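Local atomic coordinates of glutamate racemase (Campylobacter jejuni, PDB entry 3UHF), a protein that belongs to the Asp/Glu/hydantoin racemase family and has an alpha/beta fold with two parallel beta sheets, here holding D-glutamic acid in its pocket. Residues Ile71-Phe74 and Cys75-Leu79; Lys126-Asp130 and Lys131-Ile135; Val170-Glu174 and Glu175-Glu179; Lys216-Gly219 and Asp220-Leu224; Lys262-Ala265 and Lys266-Asn270. All blocks are in the same frame, centred on the assembly; numbering follows the deposited sequence. Where two conformers were deposited one is given.

Interaction 1 of 5, residues Ile71-Phe74 and Cys75-Leu79; sequences IIKF and CLEAL
Ile71 and Cys75 meet one turn apart on the alpha-helix 68-82, which packs against a parallel beta sheet, and they mark the side of the helix that is tightly held. Cys75 N donates to Ile71 O at 3.0 Å. The thiol of the same residue lies beside its own backbone N (chi1 -68°), a torsion that carries SG back along the preceding turn, where it comes within 4.2 Å of Ile71 CG2. Phe30 of strand 26-31 lies against Cys75 and Ala78, while Ile71 and Cys75 also reach helix 95-100, Ile71 touching Thr96 of the D-glutamic acid pocket.

A quarter-turn round the helix the packing is looser. Ile72 and Leu76 run side by side, pointing the same way, and Ile72 CG2 and Leu76 CD1 meet at 4.1 Å. The backbone bond beneath them, Leu76 N to Ile72 O, is the straightest of the four i to i+4 bonds here, with 166° at the hydrogen.

Farther toward solvent, Lys73 and Glu77 pass aslant, and their opposite charges stay apart, NZ and OE2 being separated by 4.6 Å. Glu77 instead spends OE1 on a salt bridge with Arg60, whose cation also engages the Phe74 ring. What Lys73 offers Glu77 is mainly its aliphatic chain, with Lys73 CE lying 3.7 Å from Glu77 OE2.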
# COMPACT_ATOMS: atom_id res chain seq x y z
N ILE A 71 8.79 -9.58 10.22
CA ILE A 71 8.47 -8.49 9.30
C ILE A 71 9.57 -7.43 9.30
O ILE A 71 10.03 -6.99 8.25
CB ILE A 71 7.11 -7.86 9.66
CG1 ILE A 71 5.97 -8.85 9.38
CG2 ILE A 71 6.89 -6.56 8.86
CD1 ILE A 71 4.67 -8.52 10.12
N ILE A 72 10.00 -7.03 10.49
CA ILE A 72 11.04 -6.02 10.60
C ILE A 72 12.35 -6.52 9.98
O ILE A 72 13.00 -5.83 9.21
CB ILE A 72 11.25 -5.59 12.05
CG1 ILE A 72 10.02 -4.80 12.53
CG2 ILE A 72 12.52 -4.75 12.18
CD1 ILE A 72 10.11 -4.34 13.98
N LYS A 73 12.71 -7.76 10.31
CA LYS A 73 13.92 -8.36 9.79
C LYS A 73 13.90 -8.36 8.26
O LYS A 73 14.86 -7.94 7.63
CB LYS A 73 14.06 -9.80 10.31
CG LYS A 73 15.24 -10.56 9.74
CD LYS A 73 15.11 -12.06 10.06
CE LYS A 73 16.28 -12.85 9.50
NZ LYS A 73 16.12 -14.32 9.70
N PHE A 74 12.80 -8.83 7.68
CA PHE A 74 12.67 -8.87 6.22
C PHE A 74 12.76 -7.47 5.58
O PHE A 74 13.36 -7.31 4.52
CB PHE A 74 11.35 -9.54 5.82
CG PHE A 74 11.33 -11.05 6.04
CD1 PHE A 74 12.46 -11.72 6.48
CD2 PHE A 74 10.18 -11.78 5.79
CE1 PHE A 74 12.45 -13.10 6.68
CE2 PHE A 74 10.17 -13.17 5.98
CZ PHE A 74 11.30 -13.82 6.42
N CYS A 75 12.14 -6.48 6.20
CA CYS A 75 12.18 -5.11 5.67
C CYS A 75 13.60 -4.54 5.68
O CYS A 75 14.02 -3.87 4.72
CB CYS A 75 11.24 -4.19 6.44
SG CYS A 75 9.50 -4.59 6.17
N LEU A 76 14.33 -4.77 6.76
CA LEU A 76 15.71 -4.30 6.83
C LEU A 76 16.58 -4.95 5.75
O LEU A 76 17.48 -4.31 5.21
CB LEU A 76 16.30 -4.51 8.23
CG LEU A 76 15.78 -3.54 9.30
CD1 LEU A 76 16.25 -3.95 10.69
CD2 LEU A 76 16.20 -2.11 8.98
N GLU A 77 16.30 -6.21 5.42
CA GLU A 77 17.00 -6.85 4.32
C GLU A 77 16.67 -6.16 3.00
O GLU A 77 17.53 -6.01 2.13
CB GLU A 77 16.66 -8.34 4.24
CG GLU A 77 17.06 -9.14 5.47
CD GLU A 77 16.77 -10.62 5.31
OE1 GLU A 77 16.23 -11.00 4.26
OE2 GLU A 77 17.10 -11.40 6.24
N ALA A 78 15.42 -5.73 2.87
CA ALA A 78 14.99 -5.03 1.67
C ALA A 78 15.74 -3.70 1.55
O ALA A 78 16.19 -3.31 0.47
CB ALA A 78 13.48 -4.80 1.69
N LEU A 79 15.88 -3.01 2.67
CA LEU A 79 16.65 -1.77 2.69
C LEU A 79 18.07 -2.03 2.17
O LEU A 79 18.58 -1.27 1.34
CB LEU A 79 16.67 -1.17 4.09
CG LEU A 79 17.38 0.18 4.25
CD1 LEU A 79 16.79 1.20 3.28
CD2 LEU A 79 17.29 0.67 5.68

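Interaction 2 of 5, residues Lys126-Asp130 and Lys131-Ile135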
# COMPACT_ATOMS: atom_id res chain seq x y z
N LYS A 126 -9.69 13.80 5.14
CA LYS A 126 -10.09 14.72 4.08
C LYS A 126 -11.44 14.32 3.46
O LYS A 126 -12.25 15.18 3.12
CB LYS A 126 -9.05 14.77 2.98
CG LYS A 126 -7.77 15.52 3.32
CD LYS A 126 -6.90 15.57 2.06
CE LYS A 126 -5.51 16.12 2.33
NZ LYS A 126 -4.60 15.76 1.20
N ALA A 127 -11.65 13.01 3.30
CA ALA A 127 -12.86 12.51 2.66
C ALA A 127 -14.09 12.69 3.55
O ALA A 127 -15.18 12.99 3.07
CB ALA A 127 -12.69 11.04 2.27
N LEU A 128 -13.92 12.48 4.86
CA LEU A 128 -15.03 12.54 5.80
C LEU A 128 -15.21 13.90 6.46
O LEU A 128 -16.35 14.39 6.58
CB LEU A 128 -14.85 11.49 6.91
CG LEU A 128 -14.86 10.02 6.48
CD1 LEU A 128 -14.69 9.15 7.73
CD2 LEU A 128 -16.17 9.71 5.77
N HIS A 129 -14.10 14.50 6.89
CA HIS A 129 -14.08 15.81 7.56
C HIS A 129 -15.20 15.94 8.59
O HIS A 129 -15.89 16.95 8.68
CB HIS A 129 -14.11 16.97 6.54
CG HIS A 129 -15.26 16.90 5.59
ND1 HIS A 129 -15.17 16.28 4.36
CD2 HIS A 129 -16.52 17.37 5.69
CE1 HIS A 129 -16.34 16.37 3.74
NE2 HIS A 129 -17.18 17.02 4.53
N ASP A 130 -15.37 14.86 9.35
CA ASP A 130 -16.38 14.78 10.40
C ASP A 130 -16.02 13.58 11.28
O ASP A 130 -16.16 12.43 10.85
CB ASP A 130 -17.76 14.59 9.77
CG ASP A 130 -18.88 14.53 10.80
OD1 ASP A 130 -18.58 14.42 12.01
OD2 ASP A 130 -20.06 14.58 10.39
N LYS A 131 -15.55 13.85 12.49
CA LYS A 131 -15.07 12.79 13.39
C LYS A 131 -16.17 11.83 13.84
O LYS A 131 -15.88 10.80 14.44
CB LYS A 131 -14.37 13.38 14.62
CG LYS A 131 -15.30 14.17 15.56
CD LYS A 131 -14.71 14.26 16.95
CE LYS A 131 -15.71 14.83 17.95
NZ LYS A 131 -16.98 14.05 18.02
N ASN A 132 -17.42 12.18 13.55
CA ASN A 132 -18.55 11.34 13.92
C ASN A 132 -18.87 10.26 12.89
O ASN A 132 -19.63 9.34 13.18
CB ASN A 132 -19.79 12.22 14.16
CG ASN A 132 -19.61 13.14 15.35
OD1 ASN A 132 -19.21 12.70 16.43
ND2 ASN A 132 -19.88 14.43 15.16
N LYS A 133 -18.31 10.38 11.69
CA LYS A 133 -18.58 9.42 10.63
C LYS A 133 -17.95 8.05 10.91
O LYS A 133 -16.96 7.94 11.63
CB LYS A 133 -18.11 9.95 9.27
CG LYS A 133 -18.92 11.13 8.76
CD LYS A 133 -20.36 10.73 8.51
CE LYS A 133 -21.23 11.95 8.21
NZ LYS A 133 -20.72 12.68 7.02
N GLU A 134 -18.55 7.02 10.33
CA GLU A 134 -18.15 5.63 10.54
C GLU A 134 -17.00 5.22 9.62
O GLU A 134 -17.08 5.40 8.41
CB GLU A 134 -19.33 4.70 10.26
CG GLU A 134 -20.61 5.08 10.99
CD GLU A 134 -20.80 4.29 12.27
OE1 GLU A 134 -20.06 3.30 12.47
OE2 GLU A 134 -21.67 4.68 13.08
N ILE A 135 -15.96 4.63 10.19
CA ILE A 135 -14.86 4.12 9.39
C ILE A 135 -14.71 2.61 9.59
O ILE A 135 -14.74 2.11 10.71
CB ILE A 135 -13.52 4.76 9.82
CG1 ILE A 135 -13.58 6.28 9.66
CG2 ILE A 135 -12.33 4.18 9.01
CD1 ILE A 135 -12.36 6.97 10.22
O HOH W 1 -18.83 13.70 5.86
O HOH W 2 -20.57 15.94 7.78
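The backbone leaves helix 117-128 through His129, whose phi is positive, and then folds into a type I beta turn from Asp130 to Lys133, closed by Lys133 N to Asp130 O at 3.1 Å. Asp130 also folds its side chain over this turn. Its CG stands opposite the backbone N (chi1 -179°), which brings OD1 over the following peptide to accept from Asn132 N at 3.0 Å; the donor approaches from above the carboxylate plane. The other oxygen, OD2, faces the Lys133 chain, which crosses Asp130 at about a right angle. Their ion pair is long, 3.9 Å between Asp130 OD2 and Lys133 NZ, and a water linking the same two atoms adds to it, although its bond to the lysine is weak.

On the inner side Leu128 closes the end of the helix over the start of strand 135-139. Its CD1 lies 3.6 Å from Ile135 CG1 and 3.8 Å from Lys133 CB, with Ala199 of the neighbouring strand 199-202 also against Leu128. The connection thus divides its chemistry: apolar branches seat the helix end on the sheet, while one carboxylate serves both the turn and a lysine, an acceptor role that would probably favour its charged form.

Interaction 3 of 5, residues Val170-Glu174 and Glu175-Glu179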
# COMPACT_ATOMS: atom_id res chain seq x y z
N VAL A 170 -6.32 -11.50 0.42
CA VAL A 170 -4.99 -11.48 -0.19
C VAL A 170 -4.79 -12.65 -1.17
O VAL A 170 -4.54 -12.43 -2.35
CB VAL A 170 -3.84 -11.41 0.86
CG1 VAL A 170 -2.49 -11.75 0.22
CG2 VAL A 170 -3.81 -10.03 1.55
N PRO A 171 -4.92 -13.91 -0.68
CA PRO A 171 -4.73 -14.99 -1.66
C PRO A 171 -5.82 -15.07 -2.73
O PRO A 171 -5.53 -15.55 -3.82
CB PRO A 171 -4.73 -16.27 -0.79
CG PRO A 171 -5.41 -15.88 0.48
CD PRO A 171 -5.04 -14.42 0.69
N MET A 172 -7.04 -14.63 -2.44
CA MET A 172 -8.08 -14.59 -3.47
C MET A 172 -7.69 -13.67 -4.62
O MET A 172 -7.82 -14.04 -5.79
CB MET A 172 -9.44 -14.19 -2.88
CG MET A 172 -10.00 -15.28 -1.98
SD MET A 172 -11.51 -14.82 -1.12
CE MET A 172 -12.72 -15.22 -2.39
N VAL A 173 -7.17 -12.49 -4.28
CA VAL A 173 -6.69 -11.56 -5.30
C VAL A 173 -5.57 -12.19 -6.11
O VAL A 173 -5.53 -12.06 -7.33
CB VAL A 173 -6.23 -10.22 -4.68
CG1 VAL A 173 -5.36 -9.43 -5.65
CG2 VAL A 173 -7.44 -9.40 -4.26
N GLU A 174 -4.66 -12.89 -5.44
CA GLU A 174 -3.54 -13.50 -6.16
C GLU A 174 -4.00 -14.63 -7.10
O GLU A 174 -3.34 -14.89 -8.11
CB GLU A 174 -2.42 -13.93 -5.20
CG GLU A 174 -1.76 -12.72 -4.52
CD GLU A 174 -0.45 -13.04 -3.81
OE1 GLU A 174 0.05 -12.17 -3.06
OE2 GLU A 174 0.10 -14.15 -4.00
N GLU A 175 -5.14 -15.24 -6.77
CA GLU A 175 -5.78 -16.27 -7.60
C GLU A 175 -6.67 -15.67 -8.68
O GLU A 175 -7.33 -16.39 -9.44
CB GLU A 175 -6.60 -17.26 -6.74
CG GLU A 175 -5.74 -18.33 -6.07
CD GLU A 175 -6.48 -19.65 -5.79
OE1 GLU A 175 -7.62 -19.85 -6.26
OE2 GLU A 175 -5.90 -20.50 -5.09
N GLY A 176 -6.69 -14.34 -8.75
CA GLY A 176 -7.44 -13.60 -9.76
C GLY A 176 -8.93 -13.53 -9.52
O GLY A 176 -9.71 -13.29 -10.45
N ILE A 177 -9.36 -13.73 -8.27
CA ILE A 177 -10.78 -13.70 -7.95
C ILE A 177 -11.21 -12.29 -7.54
O ILE A 177 -10.97 -11.88 -6.41
CB ILE A 177 -11.11 -14.70 -6.82
CG1 ILE A 177 -10.69 -16.11 -7.23
CG2 ILE A 177 -12.60 -14.69 -6.51
CD1 ILE A 177 -10.70 -17.10 -6.08
N PHE A 178 -11.85 -11.56 -8.45
CA PHE A 178 -12.17 -10.15 -8.19
C PHE A 178 -13.67 -9.88 -8.10
O PHE A 178 -14.09 -8.75 -7.81
CB PHE A 178 -11.58 -9.26 -9.29
CG PHE A 178 -10.12 -9.48 -9.55
CD1 PHE A 178 -9.23 -9.68 -8.50
CD2 PHE A 178 -9.63 -9.49 -10.84
CE1 PHE A 178 -7.88 -9.89 -8.74
CE2 PHE A 178 -8.28 -9.69 -11.09
CZ PHE A 178 -7.41 -9.89 -10.04
N GLU A 179 -14.47 -10.91 -8.34
CA GLU A 179 -15.92 -10.81 -8.31
C GLU A 179 -16.48 -12.21 -8.30
O GLU A 179 -15.73 -13.18 -8.33
CB GLU A 179 -16.43 -10.06 -9.54
CG GLU A 179 -16.08 -10.76 -10.84
CD GLU A 179 -16.56 -10.01 -12.06
OE1 GLU A 179 -17.61 -9.33 -11.97
OE2 GLU A 179 -15.89 -10.09 -13.11
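A rotation of Met172 about its last torsion (chi3 85°) bends CE out of line with the chain, and in Ile177, with CG1 beside the backbone N (chi1 -57°), CG2 is left on the branch opposite N; between them the two methyl groups meet at 4.2 Å. The side chains cross obliquely, and Phe182 of helix 181-191 touches both. This apolar pair spans a Schellman motif that ends helix 169-174. Gly176 has the positive phi of the motif, and two bonds run back into the last turn: Ile177 N to Met172 O at 2.9 Å, and Gly176 N to Val173 O, also 2.9 Å, the latter donor standing well above the carbonyl plane.

Beyond the turn the chain brings Phe178 back across Val173 at about a right angle. Its CE1 approaches Val173 CG1 at 4.0 Å and Val173 O at 3.5 Å, while Gly176 O sits over the centre of one ring face.

Val170 lines the D-glutamic acid pocket, and Glu174 hydrogen-bonds through OE1 to His206, another pocket residue. Chemically, then, backbone donors take up the carbonyls of Pro171, Met172 and Val173, apolar side chains pack beside the turn, and the acidic group holds a first-shell histidine, whose orientation it probably helps to set.

Interaction 4 of 5, residues Lys216-Gly219 and Asp220-Leu224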
# COMPACT_ATOMS: atom_id res chain seq x y z
N LYS A 216 -19.83 -2.35 -4.56
CA LYS A 216 -21.14 -2.91 -4.85
C LYS A 216 -21.74 -3.55 -3.61
O LYS A 216 -22.94 -3.43 -3.35
CB LYS A 216 -21.06 -3.90 -6.01
CG LYS A 216 -22.39 -4.54 -6.38
CD LYS A 216 -22.21 -5.56 -7.50
CE LYS A 216 -23.50 -6.34 -7.77
NZ LYS A 216 -24.62 -5.43 -8.15
N TYR A 217 -20.90 -4.21 -2.81
CA TYR A 217 -21.35 -4.85 -1.58
C TYR A 217 -21.90 -3.83 -0.59
O TYR A 217 -22.99 -4.00 -0.04
CB TYR A 217 -20.21 -5.65 -0.91
CG TYR A 217 -20.65 -6.40 0.33
CD1 TYR A 217 -21.27 -7.64 0.23
CD2 TYR A 217 -20.50 -5.85 1.61
CE1 TYR A 217 -21.69 -8.33 1.35
CE2 TYR A 217 -20.92 -6.53 2.74
CZ TYR A 217 -21.52 -7.77 2.60
OH TYR A 217 -21.95 -8.46 3.71
N PHE A 218 -21.15 -2.75 -0.37
CA PHE A 218 -21.53 -1.77 0.65
C PHE A 218 -22.52 -0.71 0.16
O PHE A 218 -23.32 -0.18 0.94
CB PHE A 218 -20.29 -1.13 1.26
CG PHE A 218 -19.56 -2.02 2.24
CD1 PHE A 218 -20.15 -2.37 3.45
CD2 PHE A 218 -18.29 -2.49 1.95
CE1 PHE A 218 -19.48 -3.17 4.36
CE2 PHE A 218 -17.61 -3.29 2.85
CZ PHE A 218 -18.20 -3.63 4.06
N GLY A 219 -22.48 -0.41 -1.13
CA GLY A 219 -23.38 0.59 -1.69
C GLY A 219 -22.76 1.98 -1.73
O GLY A 219 -21.64 2.18 -1.26
N ASP A 220 -23.49 2.94 -2.28
CA ASP A 220 -22.89 4.24 -2.61
C ASP A 220 -22.68 5.17 -1.42
O ASP A 220 -22.19 6.28 -1.59
CB ASP A 220 -23.69 4.94 -3.71
CG ASP A 220 -25.18 4.99 -3.41
OD1 ASP A 220 -25.56 4.78 -2.25
OD2 ASP A 220 -25.96 5.26 -4.35
N LYS A 221 -23.06 4.74 -0.22
CA LYS A 221 -22.82 5.59 0.95
C LYS A 221 -21.37 5.44 1.43
O LYS A 221 -20.87 6.24 2.22
CB LYS A 221 -23.81 5.28 2.07
CG LYS A 221 -23.29 4.35 3.16
CD LYS A 221 -23.07 5.09 4.47
CE LYS A 221 -24.01 4.58 5.57
NZ LYS A 221 -23.68 5.16 6.91
N THR A 222 -20.70 4.41 0.93
CA THR A 222 -19.36 4.10 1.41
C THR A 222 -18.26 4.60 0.47
O THR A 222 -18.16 4.15 -0.68
CB THR A 222 -19.19 2.58 1.60
OG1 THR A 222 -20.10 2.14 2.61
CG2 THR A 222 -17.78 2.27 2.05
N LYS A 223 -17.44 5.52 0.95
CA LYS A 223 -16.29 5.99 0.17
C LYS A 223 -15.10 5.07 0.38
O LYS A 223 -14.73 4.77 1.51
CB LYS A 223 -15.94 7.42 0.58
CG LYS A 223 -17.04 8.43 0.31
CD LYS A 223 -16.62 9.83 0.74
CE LYS A 223 -17.63 10.88 0.30
NZ LYS A 223 -17.04 12.24 0.41
N LEU A 224 -14.48 4.62 -0.71
CA LEU A 224 -13.32 3.75 -0.59
C LEU A 224 -12.05 4.60 -0.56
O LEU A 224 -11.88 5.51 -1.38
CB LEU A 224 -13.26 2.74 -1.75
CG LEU A 224 -14.05 1.44 -1.60
CD1 LEU A 224 -15.52 1.74 -1.40
CD2 LEU A 224 -13.86 0.57 -2.83
O HOH W 3 -24.63 2.20 1.15
O HOH W 4 -19.04 2.17 -2.16
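Phe218 and Thr222 meet across the turn that links helix to strand in the beta-alpha-beta unit of strand 199-202, helix 211-218 and strand 223-226. Thr222 is the side chain to follow. Its CB lies 3.9 Å from Phe218 CB and 3.8 Å from Gly219 O, so the root of the side chain sits against the end of the helix. From there OG1, placed beside the backbone N (chi1 -62°), comes to 3.5 Å from Phe218 CB and is hydrogen-bonded to Pro197 O. Leu200 of strand 199-202 lies against both Thr222 and Phe218, joining the two sides of the turn to the sheet. The Phe218 ring itself runs on from the contact, meeting Phe191 and carrying Tyr217 CD2 over the centre of one face.

Gly219, with positive phi, begins a type I beta turn whose closing bond, Thr222 N to Gly219 O, is 3.3 Å long and straight at the hydrogen (166°). Two waters bridge backbone atoms here. One molecule joins Phe218 O to Lys221 N; another donates to Gly219 O at 2.8 Å and to Thr222 O at 2.6 Å.

Interaction 5 of 5, residues Lys262-Ala265 and Lys266-Asn270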
# COMPACT_ATOMS: atom_id res chain seq x y z
N LYS A 262 6.81 -9.10 -13.38
CA LYS A 262 6.74 -8.19 -14.52
C LYS A 262 5.46 -8.41 -15.32
O LYS A 262 4.83 -7.45 -15.75
CB LYS A 262 7.96 -8.38 -15.43
CG LYS A 262 9.28 -7.98 -14.79
CD LYS A 262 10.46 -8.30 -15.70
CE LYS A 262 11.78 -7.92 -15.06
NZ LYS A 262 12.96 -8.37 -15.86
N ASN A 263 5.09 -9.67 -15.51
CA ASN A 263 3.87 -10.00 -16.25
C ASN A 263 2.64 -9.41 -15.59
O ASN A 263 1.80 -8.80 -16.26
CB ASN A 263 3.71 -11.52 -16.37
CG ASN A 263 2.42 -11.91 -17.06
OD1 ASN A 263 2.28 -11.78 -18.28
ND2 ASN A 263 1.45 -12.39 -16.29
N THR A 264 2.54 -9.58 -14.28
CA THR A 264 1.43 -9.02 -13.52
C THR A 264 1.43 -7.49 -13.63
O THR A 264 0.38 -6.86 -13.79
CB THR A 264 1.50 -9.41 -12.02
OG1 THR A 264 1.49 -10.84 -11.91
CG2 THR A 264 0.31 -8.85 -11.25
N ALA A 265 2.62 -6.90 -13.57
CA ALA A 265 2.75 -5.45 -13.68
C ALA A 265 2.29 -4.95 -15.05
O ALA A 265 1.63 -3.91 -15.15
CB ALA A 265 4.18 -5.03 -13.40
N LYS A 266 2.62 -5.69 -16.10
CA LYS A 266 2.21 -5.27 -17.44
C LYS A 266 0.69 -5.21 -17.55
O LYS A 266 0.12 -4.27 -18.10
CB LYS A 266 2.82 -6.17 -18.51
CG LYS A 266 4.26 -5.82 -18.84
CD LYS A 266 4.86 -6.76 -19.87
CE LYS A 266 5.11 -8.14 -19.29
NZ LYS A 266 5.75 -9.06 -20.27
N ILE A 267 0.03 -6.21 -16.97
CA ILE A 267 -1.42 -6.25 -16.93
C ILE A 267 -2.02 -5.16 -16.04
O ILE A 267 -2.83 -4.35 -16.49
CB ILE A 267 -1.91 -7.62 -16.43
CG1 ILE A 267 -1.44 -8.73 -17.38
CG2 ILE A 267 -3.43 -7.62 -16.30
CD1 ILE A 267 -1.81 -10.12 -16.92
N TRP A 268 -1.63 -5.14 -14.76
CA TRP A 268 -2.22 -4.19 -13.81
C TRP A 268 -1.98 -2.72 -14.18
O TRP A 268 -2.85 -1.88 -13.95
CB TRP A 268 -1.71 -4.45 -12.39
CG TRP A 268 -2.24 -5.70 -11.75
CD1 TRP A 268 -2.91 -6.73 -12.36
CD2 TRP A 268 -2.15 -6.05 -10.36
NE1 TRP A 268 -3.23 -7.70 -11.43
CE2 TRP A 268 -2.77 -7.31 -10.20
CE3 TRP A 268 -1.60 -5.42 -9.24
CZ2 TRP A 268 -2.86 -7.94 -8.96
CZ3 TRP A 268 -1.68 -6.05 -8.01
CH2 TRP A 268 -2.31 -7.30 -7.88
N LEU A 269 -0.82 -2.41 -14.74
CA LEU A 269 -0.47 -1.03 -15.07
C LEU A 269 -0.71 -0.70 -16.55
O LEU A 269 -0.44 0.42 -16.99
CB LEU A 269 0.99 -0.74 -14.72
CG LEU A 269 1.31 -0.26 -13.30
CD1 LEU A 269 0.93 -1.28 -12.23
CD2 LEU A 269 2.79 0.09 -13.21
N ASN A 270 -1.24 -1.66 -17.30
CA ASN A 270 -1.44 -1.50 -18.74
C ASN A 270 -0.19 -0.99 -19.45
O ASN A 270 -0.24 0.04 -20.11
CB ASN A 270 -2.62 -0.56 -19.02
CG ASN A 270 -3.95 -1.16 -18.62
OD1 ASN A 270 -4.10 -2.38 -18.60
ND2 ASN A 270 -4.91 -0.31 -18.29
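Thr264 O accepts from Trp268 N at 2.8 Å in a nearly straight bond, 176° at the hydrogen. Directly beside that bond the same two residues meet again through their side chains, which run alongside each other. In Thr264, OG1 lies beside the backbone N (chi1 -58°), where it bonds to Ser260 O one turn earlier, and this leaves CG2 opposite that N. The methyl settles over one face of the Trp268 indole, 3.7 Å from the centroid of the five-membered ring and 13° off its normal: a CH-pi contact.

Round the helix, Ile267 passes obliquely over Asn263, its CG1 3.4 Å from Asn263 O, and Lys266 bends at its third torsion, bringing CE to 3.6 Å from Lys262 O. The helix closes with a Schellman motif at Asn270, whose phi is positive, and Leu269 N still reaches Ala265 O at 2.9 Å.

Within the fold, helix 258-268 packs against both helix 37-45 and the edge strand 249-254. Leu37 touches Thr264, Ala265 and Trp268, while Phe252 touches Lys262 and Ala265, and Leu250 receives Leu269.

How the interactions relate
Interactions 1 and 5 are turns of helices that pack on the five-stranded sheet, 1 within its helix and 5 running out to the helix end. Interactions 2 and 4 join helices to strands of the four-stranded sheet and touch through a weak bond from Lys223 NZ to Ala127 O. Both are type I turns, but interaction 2 relies on a carboxylate and interaction 4, the one surface contact, adds bridging waters to its closing bond, whereas the other four are partly buried. Interactions 3 and 5 both contain a Schellman motif, with nearest atoms about 4 Å apart, yet one has methionine, aliphatic and phenylalanine contacts beside the ligand pocket and the other a methyl on an indole.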